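Local coordinates for tetratricopeptide TPR_2 repeat protein (Thermobaculum terrenum, PDB 5DJS), which joins tetratricopeptide repeats to a glycosyl transferase family 41 region of the GT-B fold, with uridine-5'-diphosphate bound in the model, at residues G57-A62 with I365-Q370; D145-V150 with A255-P260; D285-P290 with T448-R453; A7-L12 with L36-D41. The protein carries 1 engineered substitution. All coordinates share one frame; numbering follows the deposited sequence.

Contact 1: residues G57-A62 with I365-Q370; sequences GNYGLA and IATGLQ
The carbonyl of G57 takes one of the two hydrogen bonds that join the turn between helices 43-56 and 59-72 to the loop that follows strand 361-365. Two donors reach its oxygen, both weakly. Y59 N closes an inverse gamma turn centred on N58, and Q370 NE2 comes in from the facing loop at 3.1 Å from G57 O, with a bent N-H...O angle of 126°. The same oxygen also sits over one face of the Y59 ring, 3.6 Å above the plane.

Q370 reaches the carbonyl because CG takes the crowded position between backbone N and carbonyl carbon (chi1 73°) and the chain folds again at chi2. The Q370 and N58 side chains cross at about a right angle, their amide planes 65° apart, but N58 ND2 and Q370 NE2 are both donors and form no bond. The other amide atom, N58 OD1, is hydrogen-bonded to H53 ND1. Although N58 occupies the N-cap position, its side chain caps nothing; of the first helical amides, G60 N is taken by D371 OD2, and A62 N bonds to N58 O at 3.0 Å.

At the far end of the Y59 ring, T367 OG1 donates to Y59 OH over 3.2 Å. G368, with positive phi in a type II turn from A366 to L369, brings its CA to 3.9 Å from Y59 CD2. I365 touches uridine-5'-diphosphate, and the T367 side chain lies about 5 Å from it. This is a tetratricopeptide interhelical turn packed on a strand-to-helix loop beside the nucleotide pocket of a GT-B domain.

Contact 2: residues D145-V150 with A255-P260; sequences DPLTPV and AFARRP
Where the chain leaves the short helix 253-257, in the lobe built on the parallel sheet that contains strands 240-243 and 263-266, the loop after helix 129-143 packs across the backbone. The carbonyl of A257, at the helix end, is gripped by T148: OG1 donates over 2.6 Å to A257 O, lying in the carbonyl plane and on a lone pair. A chi1 of -54° sets OG1 anti to the carbonyl carbon of T148, pointing at A257 O. The loop backbone runs close enough for the CA-H of T148 to meet the same oxygen.

R259, the first residue past the helix with positive phi, turns its CB toward the loop. Its side chain runs out extended beside the ring of P149 and the methyl of T148. NH1 then bonds to P149 O at 3.1 Å, with an N-H...O angle of 152° and the oxygen at the edge of the guanidinium, in its plane. NH2 of R259 is held by a salt bridge to D280.

R258 and L147 lie side by side, pointing the same way. L147 CD2 sits 4.1 Å above the centre of one face of the R258 guanidinium, and CD1 comes to 3.5 Å from R258 NH2. R258 NE bonds to F254 O, while L147 CB meets A257 CB at 4.1 Å. The charge of R259 is thus probably balanced by D280, while R259 NH1 and R258 NE are tied to backbone carbonyls.

Contact 3: residues D285-P290 with T448-R453; sequences DQHLCP and TSSLLR
A single buried carboxylate, that of D285, gathers donors from its own loop and from a helix of the other lobe. The contact thereby bridges the two Rossmann-like lobes of the GT-B fold: D285 ends strand 281-285 of one parallel sheet, whereas helix 447-454 follows strand 435-438 of the second.

Within the loop the aspartate forms an Asx motif. D285 OD1 accepts from L288 N at 2.9 Å in a nearly straight bond (168°), the donor standing above the carboxylate plane, and H287 N adds a weak bond. The indole NE1 of W454 is a further donor to OD1. Across the interface S450 OG, anti to its backbone N, donates to the syn lone pair of D285 OD2 at 2.8 Å, and Y308 N bonds weakly to that oxygen. With so many donors converging, the carboxylate is probably kept ionised.

One turn on from S450, the extended side chain of R453 crosses H287 obliquely, with the ring and guanidinium planes 51° apart. The polar end travels past the imidazole to form a salt bridge with E439, so it is the arginine's aliphatic part that meets the ring. R453 CB approaches H287 CD2 to 3.5 Å. Above the same ring face, in a CH-pi contact, R453 CD stands 3.9 Å from the H287 ring centroid, just 11° off the ring normal.

Contact 4: residues A7-L12 with L36-D41; sequences ATIKAL and LQIAPD
No aromatic ring, amide or guanidinium takes part between residues 7-12 and 36-41, so there is neither face nor edge to describe; the touching groups are the methyls of aliphatic side chains. I9 carries most of its side of the contact. Its CG1 lies anti to the carbonyl carbon (chi1 -74°), and the branch runs on extended, so that CD1 is the tip that reaches across. It meets I38 CG2 at 4.1 Å and A39 CB at 3.9 Å, while the two isoleucine side chains slide past each other in opposite directions.

The segments belong to helices 5-21 and 25-38, which run antiparallel as a helical hairpin, consistent with the tetratricopeptide-type solenoid of this protein. Their spacing here is wide enough for side chains alone to meet, the nearest CA pair, I9 and I38, being 7.9 Å apart.

The other arm of I38 reaches the opposite helix between T8 and L12, one turn apart, with L12 CD1 at 4.3 Å and T8 CG2 also at 4.3 Å from I38 CD1. I9 and L12 both pack in addition on V35, one turn back along helix 25-38, and L12 on R34, while T8 OG1 bonds weakly to R4 O.

Overall arrangement
Contact 4 comes first along the chain and lies farthest out, pairing helices 5-21 and 25-38 with its centre about 36 Å from the centre of the chain. Contact 1, its centre 27 Å from that of contact 4 and on the same side, ties the turn between helices 43-56 and 59-72 to the lobe holding the nucleotide. Contact 2 falls between the segments of contact 1 and stays within the other lobe, while contact 3 joins the two lobes, its segments alternating with those of contact 1. Contacts 1 and 3 are 31 Å apart between centres, on opposite sides of the chain's centre, and none of the four touch. Helical repeats and both sheets are thus linked by separate interfaces, two of them involving the nucleotide lobe.

Contact 1: residues G57-A62 with I365-Q370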
loop_
_atom_site.group_PDB
_atom_site.type_symbol
_atom_site.label_atom_id
_atom_site.label_comp_id
_atom_site.label_asym_id
_atom_site.label_seq_id
_atom_site.Cartn_x
_atom_site.Cartn_y
_atom_site.Cartn_z
ATOM N N GLY A 57 10.507 -9.062 -6.291
ATOM C CA GLY A 57 11.264 -8.629 -5.110
ATOM C C GLY A 57 12.774 -8.823 -5.169
ATOM O O GLY A 57 13.472 -8.460 -4.222
ATOM N N ASN A 58 13.287 -9.386 -6.265
ATOM C CA ASN A 58 14.734 -9.542 -6.461
ATOM C C ASN A 58 15.371 -8.227 -6.905
ATOM O O ASN A 58 15.783 -8.089 -8.052
ATOM C CB ASN A 58 15.026 -10.616 -7.513
ATOM C CG ASN A 58 14.436 -11.960 -7.158
ATOM O OD1 ASN A 58 13.561 -12.474 -7.873
ATOM N ND2 ASN A 58 14.905 -12.543 -6.043
ATOM N N TYR A 59 15.465 -7.264 -5.992
ATOM C CA TYR A 59 15.871 -5.904 -6.359
ATOM C C TYR A 59 17.331 -5.804 -6.815
ATOM O O TYR A 59 17.665 -4.937 -7.622
ATOM C CB TYR A 59 15.589 -4.907 -5.228
ATOM C CG TYR A 59 14.154 -4.910 -4.720
ATOM C CD1 TYR A 59 13.064 -4.962 -5.605
ATOM C CD2 TYR A 59 13.882 -4.839 -3.354
ATOM C CE1 TYR A 59 11.758 -4.959 -5.137
ATOM C CE2 TYR A 59 12.578 -4.823 -2.887
ATOM C CZ TYR A 59 11.522 -4.894 -3.781
ATOM O OH TYR A 59 10.231 -4.890 -3.321
ATOM N N GLY A 60 18.183 -6.702 -6.322
ATOM C CA GLY A 60 19.586 -6.795 -6.757
ATOM C C GLY A 60 19.753 -7.056 -8.245
ATOM O O GLY A 60 20.398 -6.277 -8.941
ATOM N N LEU A 61 19.157 -8.147 -8.726
ATOM C CA LEU A 61 19.144 -8.466 -10.156
ATOM C C LEU A 61 18.391 -7.412 -10.942
ATOM O O LEU A 61 18.880 -6.925 -11.967
ATOM C CB LEU A 61 18.483 -9.821 -10.409
ATOM C CG LEU A 61 18.445 -10.361 -11.852
ATOM C CD1 LEU A 61 19.818 -10.389 -12.524
ATOM C CD2 LEU A 61 17.835 -11.757 -11.876
ATOM N N ALA A 62 17.196 -7.078 -10.453
ATOM C CA ALA A 62 16.330 -6.088 -11.091
ATOM C C ALA A 62 17.110 -4.828 -11.431
ATOM O O ALA A 62 17.195 -4.446 -12.602
ATOM C CB ALA A 62 15.163 -5.748 -10.180
ATOM N N ILE A 365 11.945 -8.219 8.562
ATOM C CA ILE A 365 11.494 -9.191 7.565
ATOM C C ILE A 365 10.775 -8.434 6.463
ATOM O O ILE A 365 9.759 -7.773 6.712
ATOM C CB ILE A 365 10.529 -10.239 8.150
ATOM C CG1 ILE A 365 11.177 -11.004 9.311
ATOM C CG2 ILE A 365 10.117 -11.227 7.064
ATOM C CD1 ILE A 365 10.197 -11.799 10.145
ATOM N N ALA A 366 11.287 -8.554 5.244
ATOM C CA ALA A 366 10.786 -7.787 4.100
ATOM C C ALA A 366 11.325 -8.350 2.783
ATOM O O ALA A 366 12.254 -9.167 2.765
ATOM C CB ALA A 366 11.163 -6.319 4.237
ATOM N N THR A 367 10.739 -7.898 1.684
ATOM C CA THR A 367 11.147 -8.330 0.354
ATOM C C THR A 367 12.404 -7.570 0.012
ATOM O O THR A 367 12.471 -6.370 0.272
ATOM C CB THR A 367 10.090 -7.968 -0.688
ATOM O OG1 THR A 367 9.830 -6.565 -0.590
ATOM C CG2 THR A 367 8.800 -8.735 -0.440
ATOM N N GLY A 368 13.385 -8.263 -0.559
ATOM C CA GLY A 368 14.687 -7.671 -0.862
ATOM C C GLY A 368 15.786 -8.139 0.062
ATOM O O GLY A 368 16.955 -8.107 -0.319
ATOM N N LEU A 369 15.427 -8.615 1.254
ATOM C CA LEU A 369 16.419 -9.112 2.207
ATOM C C LEU A 369 17.030 -10.457 1.858
ATOM O O LEU A 369 18.032 -10.831 2.452
ATOM C CB LEU A 369 15.838 -9.114 3.616
ATOM C CG LEU A 369 15.526 -7.710 4.142
ATOM C CD1 LEU A 369 14.881 -7.805 5.509
ATOM C CD2 LEU A 369 16.766 -6.826 4.207
ATOM N N GLN A 370 16.463 -11.165 0.884
ATOM C CA GLN A 370 17.136 -12.328 0.280
ATOM C C GLN A 370 18.455 -11.991 -0.445
ATOM O O GLN A 370 19.308 -12.879 -0.571
ATOM C CB GLN A 370 16.195 -13.137 -0.649
ATOM C CG GLN A 370 15.841 -12.519 -1.995
ATOM C CD GLN A 370 14.858 -11.367 -1.895
ATOM O OE1 GLN A 370 14.813 -10.661 -0.894
ATOM N NE2 GLN A 370 14.065 -11.166 -2.938
#

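Contact 2: residues D145-V150 with A255-P260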
loop_
_atom_site.group_PDB
_atom_site.type_symbol
_atom_site.label_atom_id
_atom_site.label_comp_id
_atom_site.label_asym_id
_atom_site.label_seq_id
_atom_site.Cartn_x
_atom_site.Cartn_y
_atom_site.Cartn_z
ATOM N N ASP A 145 -8.675 16.135 -14.198
ATOM C CA ASP A 145 -9.676 17.214 -14.189
ATOM C C ASP A 145 -10.209 17.654 -15.570
ATOM O O ASP A 145 -11.368 18.051 -15.669
ATOM C CB ASP A 145 -9.157 18.426 -13.400
ATOM C CG ASP A 145 -9.005 18.142 -11.897
ATOM O OD1 ASP A 145 -9.313 17.008 -11.438
ATOM O OD2 ASP A 145 -8.574 19.064 -11.170
ATOM N N PRO A 146 -9.380 17.594 -16.632
ATOM C CA PRO A 146 -9.912 17.822 -17.983
ATOM C C PRO A 146 -11.076 16.918 -18.371
ATOM O O PRO A 146 -11.976 17.364 -19.080
ATOM C CB PRO A 146 -8.700 17.548 -18.882
ATOM C CG PRO A 146 -7.546 18.015 -18.056
ATOM C CD PRO A 146 -7.903 17.662 -16.628
ATOM N N LEU A 147 -11.059 15.673 -17.903
ATOM C CA LEU A 147 -12.129 14.707 -18.185
ATOM C C LEU A 147 -13.414 14.870 -17.327
ATOM O O LEU A 147 -14.450 14.279 -17.652
ATOM C CB LEU A 147 -11.588 13.283 -18.016
ATOM C CG LEU A 147 -10.444 12.843 -18.934
ATOM C CD1 LEU A 147 -9.848 11.521 -18.481
ATOM C CD2 LEU A 147 -10.930 12.714 -20.369
ATOM N N THR A 148 -13.355 15.666 -16.258
ATOM C CA THR A 148 -14.399 15.669 -15.234
ATOM C C THR A 148 -15.548 16.637 -15.528
ATOM O O THR A 148 -15.316 17.844 -15.593
ATOM C CB THR A 148 -13.795 16.011 -13.838
ATOM O OG1 THR A 148 -12.712 15.119 -13.543
ATOM C CG2 THR A 148 -14.848 15.902 -12.736
ATOM N N PRO A 149 -16.794 16.119 -15.656
ATOM C CA PRO A 149 -17.932 17.032 -15.773
ATOM C C PRO A 149 -18.336 17.581 -14.409
ATOM O O PRO A 149 -17.807 17.145 -13.376
ATOM C CB PRO A 149 -19.032 16.137 -16.339
ATOM C CG PRO A 149 -18.753 14.805 -15.732
ATOM C CD PRO A 149 -17.251 14.712 -15.588
ATOM N N VAL A 150 -19.286 18.511 -14.414
ATOM C CA VAL A 150 -19.801 19.120 -13.182
ATOM C C VAL A 150 -20.684 18.058 -12.486
ATOM O O VAL A 150 -21.247 17.196 -13.165
ATOM C CB VAL A 150 -20.589 20.429 -13.495
ATOM C CG1 VAL A 150 -21.021 21.151 -12.219
ATOM C CG2 VAL A 150 -19.760 21.388 -14.356
ATOM N N ALA A 255 -11.081 6.507 -15.210
ATOM C CA ALA A 255 -12.491 6.162 -15.228
ATOM C C ALA A 255 -13.250 7.012 -14.187
ATOM O O ALA A 255 -14.275 7.614 -14.508
ATOM C CB ALA A 255 -12.683 4.671 -14.985
ATOM N N PHE A 256 -12.718 7.094 -12.964
ATOM C CA PHE A 256 -13.279 7.989 -11.920
ATOM C C PHE A 256 -13.308 9.442 -12.367
ATOM O O PHE A 256 -14.201 10.187 -12.003
ATOM C CB PHE A 256 -12.484 7.916 -10.604
ATOM C CG PHE A 256 -12.830 6.733 -9.744
ATOM C CD1 PHE A 256 -12.327 5.465 -10.042
ATOM C CD2 PHE A 256 -13.656 6.881 -8.642
ATOM C CE1 PHE A 256 -12.641 4.372 -9.263
ATOM C CE2 PHE A 256 -13.977 5.788 -7.855
ATOM C CZ PHE A 256 -13.464 4.534 -8.166
ATOM N N ALA A 257 -12.310 9.842 -13.142
ATOM C CA ALA A 257 -12.185 11.216 -13.601
ATOM C C ALA A 257 -13.413 11.694 -14.367
ATOM O O ALA A 257 -13.746 12.869 -14.301
ATOM C CB ALA A 257 -10.931 11.371 -14.455
ATOM N N ARG A 258 -14.088 10.777 -15.065
ATOM C CA ARG A 258 -15.278 11.100 -15.870
ATOM C C ARG A 258 -16.605 11.197 -15.092
ATOM O O ARG A 258 -17.625 11.538 -15.686
ATOM C CB ARG A 258 -15.410 10.091 -17.017
ATOM C CG ARG A 258 -14.669 10.518 -18.268
ATOM C CD ARG A 258 -14.366 9.338 -19.176
ATOM N NE ARG A 258 -12.970 8.940 -19.011
ATOM C CZ ARG A 258 -12.078 8.773 -19.989
ATOM N NH1 ARG A 258 -12.405 8.922 -21.277
ATOM N NH2 ARG A 258 -10.830 8.425 -19.670
ATOM N N ARG A 259 -16.579 10.943 -13.780
ATOM C CA ARG A 259 -17.782 10.871 -12.930
ATOM C C ARG A 259 -18.858 9.892 -13.422
ATOM O O ARG A 259 -20.000 10.291 -13.613
ATOM C CB ARG A 259 -18.407 12.263 -12.708
ATOM C CG ARG A 259 -17.570 13.173 -11.843
ATOM C CD ARG A 259 -18.414 14.187 -11.107
ATOM N NE ARG A 259 -17.780 14.549 -9.837
ATOM C CZ ARG A 259 -17.244 15.732 -9.530
ATOM N NH1 ARG A 259 -17.240 16.754 -10.387
ATOM N NH2 ARG A 259 -16.709 15.904 -8.323
ATOM N N PRO A 260 -18.508 8.602 -13.612
ATOM C CA PRO A 260 -19.537 7.615 -13.991
ATOM C C PRO A 260 -20.582 7.355 -12.903
ATOM O O PRO A 260 -21.666 6.833 -13.202
ATOM C CB PRO A 260 -18.722 6.349 -14.284
ATOM C CG PRO A 260 -17.447 6.544 -13.540
ATOM C CD PRO A 260 -17.165 8.008 -13.633
#

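Contact 3: residues D285-P290 with T448-R453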
loop_
_atom_site.group_PDB
_atom_site.type_symbol
_atom_site.label_atom_id
_atom_site.label_comp_id
_atom_site.label_asym_id
_atom_site.label_seq_id
_atom_site.Cartn_x
_atom_site.Cartn_y
_atom_site.Cartn_z
ATOM N N ASP A 285 -10.488 8.553 9.474
ATOM C CA ASP A 285 -11.052 8.567 10.833
ATOM C C ASP A 285 -10.489 9.728 11.660
ATOM O O ASP A 285 -9.622 10.468 11.180
ATOM C CB ASP A 285 -10.906 7.201 11.530
ATOM C CG ASP A 285 -9.515 6.931 12.066
ATOM O OD1 ASP A 285 -9.018 7.749 12.875
ATOM O OD2 ASP A 285 -8.955 5.856 11.739
ATOM N N GLN A 286 -10.980 9.885 12.885
ATOM C CA GLN A 286 -10.743 11.111 13.665
ATOM C C GLN A 286 -9.324 11.271 14.184
ATOM O O GLN A 286 -8.856 12.394 14.338
ATOM C CB GLN A 286 -11.720 11.195 14.829
ATOM C CG GLN A 286 -13.161 11.321 14.388
ATOM C CD GLN A 286 -14.109 11.356 15.564
ATOM O OE1 GLN A 286 -14.100 10.456 16.413
ATOM N NE2 GLN A 286 -14.931 12.395 15.631
ATOM N N HIS A 287 -8.654 10.155 14.455
ATOM C CA HIS A 287 -7.236 10.166 14.822
ATOM C C HIS A 287 -6.343 10.219 13.586
ATOM O O HIS A 287 -5.316 10.910 13.581
ATOM C CB HIS A 287 -6.893 8.940 15.658
ATOM C CG HIS A 287 -7.679 8.839 16.930
ATOM N ND1 HIS A 287 -7.946 9.928 17.732
ATOM C CD2 HIS A 287 -8.235 7.770 17.550
ATOM C CE1 HIS A 287 -8.645 9.537 18.783
ATOM N NE2 HIS A 287 -8.833 8.232 18.696
ATOM N N LEU A 288 -6.744 9.495 12.542
ATOM C CA LEU A 288 -5.975 9.394 11.298
ATOM C C LEU A 288 -5.833 10.706 10.525
ATOM O O LEU A 288 -4.778 10.947 9.938
ATOM C CB LEU A 288 -6.581 8.319 10.378
ATOM C CG LEU A 288 -5.823 7.978 9.082
ATOM C CD1 LEU A 288 -4.446 7.404 9.381
ATOM C CD2 LEU A 288 -6.615 7.002 8.233
ATOM N N CYS A 289 -6.888 11.528 10.524
ATOM C CA CYS A 289 -6.946 12.790 9.767
ATOM C C CYS A 289 -7.030 13.966 10.754
ATOM O O CYS A 289 -8.114 14.248 11.275
ATOM C CB CYS A 289 -8.191 12.791 8.849
ATOM S SG CYS A 289 -8.426 11.343 7.774
ATOM N N PRO A 290 -5.901 14.664 11.021
ATOM C CA PRO A 290 -5.904 15.678 12.102
ATOM C C PRO A 290 -6.763 16.913 11.822
ATOM O O PRO A 290 -7.089 17.157 10.680
ATOM C CB PRO A 290 -4.427 16.070 12.226
ATOM C CG PRO A 290 -3.843 15.779 10.889
ATOM C CD PRO A 290 -4.582 14.572 10.371
ATOM N N THR A 448 -0.880 3.829 12.263
ATOM C CA THR A 448 -0.685 3.103 13.520
ATOM C C THR A 448 -1.061 3.943 14.732
ATOM O O THR A 448 -1.678 3.426 15.667
ATOM C CB THR A 448 0.769 2.646 13.690
ATOM O OG1 THR A 448 1.648 3.761 13.475
ATOM C CG2 THR A 448 1.098 1.617 12.731
ATOM N N SER A 449 -0.696 5.225 14.725
ATOM C CA SER A 449 -1.096 6.111 15.815
ATOM C C SER A 449 -2.614 5.966 16.050
ATOM O O SER A 449 -3.038 5.784 17.183
ATOM C CB SER A 449 -0.687 7.575 15.560
ATOM O OG SER A 449 -1.588 8.225 14.685
ATOM N N SER A 450 -3.404 5.992 14.973
ATOM C CA SER A 450 -4.860 5.850 15.053
ATOM C C SER A 450 -5.265 4.488 15.619
ATOM O O SER A 450 -5.976 4.415 16.624
ATOM C CB SER A 450 -5.494 6.053 13.669
ATOM O OG SER A 450 -6.905 5.899 13.712
ATOM N N LEU A 451 -4.797 3.423 14.969
ATOM C CA LEU A 451 -5.060 2.033 15.396
ATOM C C LEU A 451 -4.870 1.882 16.903
ATOM O O LEU A 451 -5.770 1.436 17.603
ATOM C CB LEU A 451 -4.126 1.042 14.669
ATOM C CG LEU A 451 -4.493 -0.447 14.510
ATOM C CD1 LEU A 451 -3.242 -1.311 14.556
ATOM C CD2 LEU A 451 -5.493 -0.974 15.527
ATOM N N LEU A 452 -3.693 2.283 17.381
ATOM C CA LEU A 452 -3.336 2.175 18.792
ATOM C C LEU A 452 -4.266 2.992 19.708
ATOM O O LEU A 452 -4.711 2.488 20.747
ATOM C CB LEU A 452 -1.870 2.586 19.003
ATOM C CG LEU A 452 -0.785 1.692 18.379
ATOM C CD1 LEU A 452 0.575 2.321 18.587
ATOM C CD2 LEU A 452 -0.790 0.279 18.944
ATOM N N ARG A 453 -4.569 4.230 19.326
ATOM C CA ARG A 453 -5.504 5.058 20.098
ATOM C C ARG A 453 -6.898 4.402 20.214
ATOM O O ARG A 453 -7.450 4.301 21.308
ATOM C CB ARG A 453 -5.626 6.457 19.492
ATOM C CG ARG A 453 -4.410 7.344 19.719
ATOM C CD ARG A 453 -4.729 8.811 19.449
ATOM N NE ARG A 453 -3.567 9.681 19.661
ATOM C CZ ARG A 453 -3.070 10.051 20.852
ATOM N NH1 ARG A 453 -3.610 9.638 22.004
ATOM N NH2 ARG A 453 -2.004 10.852 20.891
#

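Contact 4: residues A7-L12 with L36-D41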
loop_
_atom_site.group_PDB
_atom_site.type_symbol
_atom_site.label_atom_id
_atom_site.label_comp_id
_atom_site.label_asym_id
_atom_site.label_seq_id
_atom_site.Cartn_x
_atom_site.Cartn_y
_atom_site.Cartn_z
ATOM N N ALA A 7 13.291 -11.585 -36.676
ATOM C CA ALA A 7 11.920 -12.116 -36.624
ATOM C C ALA A 7 11.688 -12.968 -35.373
ATOM O O ALA A 7 10.652 -12.827 -34.710
ATOM C CB ALA A 7 11.616 -12.925 -37.881
ATOM N N THR A 8 12.646 -13.847 -35.064
ATOM C CA THR A 8 12.593 -14.699 -33.860
ATOM C C THR A 8 12.532 -13.861 -32.579
ATOM O O THR A 8 11.734 -14.149 -31.685
ATOM C CB THR A 8 13.807 -15.659 -33.785
ATOM O OG1 THR A 8 14.048 -16.226 -35.077
ATOM C CG2 THR A 8 13.567 -16.792 -32.781
ATOM N N ILE A 9 13.378 -12.833 -32.505
ATOM C CA ILE A 9 13.368 -11.866 -31.397
ATOM C C ILE A 9 11.997 -11.193 -31.252
ATOM O O ILE A 9 11.451 -11.150 -30.149
ATOM C CB ILE A 9 14.500 -10.809 -31.553
ATOM C CG1 ILE A 9 15.857 -11.456 -31.232
ATOM C CG2 ILE A 9 14.289 -9.596 -30.645
ATOM C CD1 ILE A 9 17.064 -10.694 -31.744
ATOM N N LYS A 10 11.446 -10.695 -32.363
ATOM C CA LYS A 10 10.161 -9.970 -32.353
ATOM C C LYS A 10 8.982 -10.816 -31.857
ATOM O O LYS A 10 8.150 -10.331 -31.083
ATOM C CB LYS A 10 9.842 -9.420 -33.741
ATOM C CG LYS A 10 8.883 -8.247 -33.720
ATOM C CD LYS A 10 8.480 -7.841 -35.125
ATOM C CE LYS A 10 7.699 -6.536 -35.109
ATOM N NZ LYS A 10 6.617 -6.561 -36.124
ATOM N N ALA A 11 8.926 -12.069 -32.306
ATOM C CA ALA A 11 7.912 -13.036 -31.845
ATOM C C ALA A 11 8.071 -13.414 -30.356
ATOM O O ALA A 11 7.079 -13.569 -29.636
ATOM C CB ALA A 11 7.943 -14.292 -32.713
ATOM N N LEU A 12 9.316 -13.579 -29.914
ATOM C CA LEU A 12 9.617 -13.788 -28.496
ATOM C C LEU A 12 9.268 -12.558 -27.659
ATOM O O LEU A 12 8.770 -12.692 -26.541
ATOM C CB LEU A 12 11.092 -14.151 -28.300
ATOM C CG LEU A 12 11.492 -15.546 -28.784
ATOM C CD1 LEU A 12 12.996 -15.628 -29.012
ATOM C CD2 LEU A 12 11.039 -16.617 -27.799
ATOM N N LEU A 36 17.960 -12.699 -24.968
ATOM C CA LEU A 36 19.326 -12.351 -24.555
ATOM C C LEU A 36 20.382 -13.393 -24.945
ATOM O O LEU A 36 21.557 -13.042 -25.053
ATOM C CB LEU A 36 19.388 -12.077 -23.047
ATOM C CG LEU A 36 18.520 -10.914 -22.550
ATOM C CD1 LEU A 36 18.516 -10.871 -21.036
ATOM C CD2 LEU A 36 18.944 -9.566 -23.116
ATOM N N GLN A 37 19.979 -14.654 -25.141
ATOM C CA GLN A 37 20.880 -15.679 -25.697
ATOM C C GLN A 37 21.280 -15.344 -27.133
ATOM O O GLN A 37 22.421 -15.577 -27.529
ATOM C CB GLN A 37 20.238 -17.069 -25.679
ATOM C CG GLN A 37 20.025 -17.654 -24.291
ATOM C CD GLN A 37 19.162 -18.911 -24.311
ATOM O OE1 GLN A 37 19.159 -19.662 -25.296
ATOM N NE2 GLN A 37 18.426 -19.152 -23.226
ATOM N N ILE A 38 20.325 -14.818 -27.902
ATOM C CA ILE A 38 20.541 -14.455 -29.301
ATOM C C ILE A 38 21.200 -13.081 -29.382
ATOM O O ILE A 38 22.158 -12.895 -30.132
ATOM C CB ILE A 38 19.211 -14.425 -30.097
ATOM C CG1 ILE A 38 18.529 -15.805 -30.084
ATOM C CG2 ILE A 38 19.452 -13.986 -31.543
ATOM C CD1 ILE A 38 17.054 -15.779 -30.441
ATOM N N ALA A 39 20.663 -12.122 -28.629
ATOM C CA ALA A 39 21.122 -10.729 -28.673
ATOM C C ALA A 39 21.206 -10.140 -27.256
ATOM O O ALA A 39 20.221 -9.572 -26.763
ATOM C CB ALA A 39 20.179 -9.907 -29.541
ATOM N N PRO A 40 22.380 -10.266 -26.594
ATOM C CA PRO A 40 22.497 -9.876 -25.174
ATOM C C PRO A 40 22.485 -8.361 -24.889
ATOM O O PRO A 40 22.388 -7.974 -23.727
ATOM C CB PRO A 40 23.830 -10.512 -24.738
ATOM C CG PRO A 40 24.633 -10.613 -25.985
ATOM C CD PRO A 40 23.674 -10.710 -27.149
ATOM N N ASP A 41 22.585 -7.530 -25.929
ATOM C CA ASP A 41 22.418 -6.075 -25.805
ATOM C C ASP A 41 20.980 -5.604 -26.097
ATOM O O ASP A 41 20.752 -4.405 -26.271
ATOM C CB ASP A 41 23.420 -5.343 -26.723
ATOM C CG ASP A 41 24.851 -5.325 -26.161
ATOM O OD1 ASP A 41 25.075 -5.688 -24.979
ATOM O OD2 ASP A 41 25.766 -4.935 -26.922
#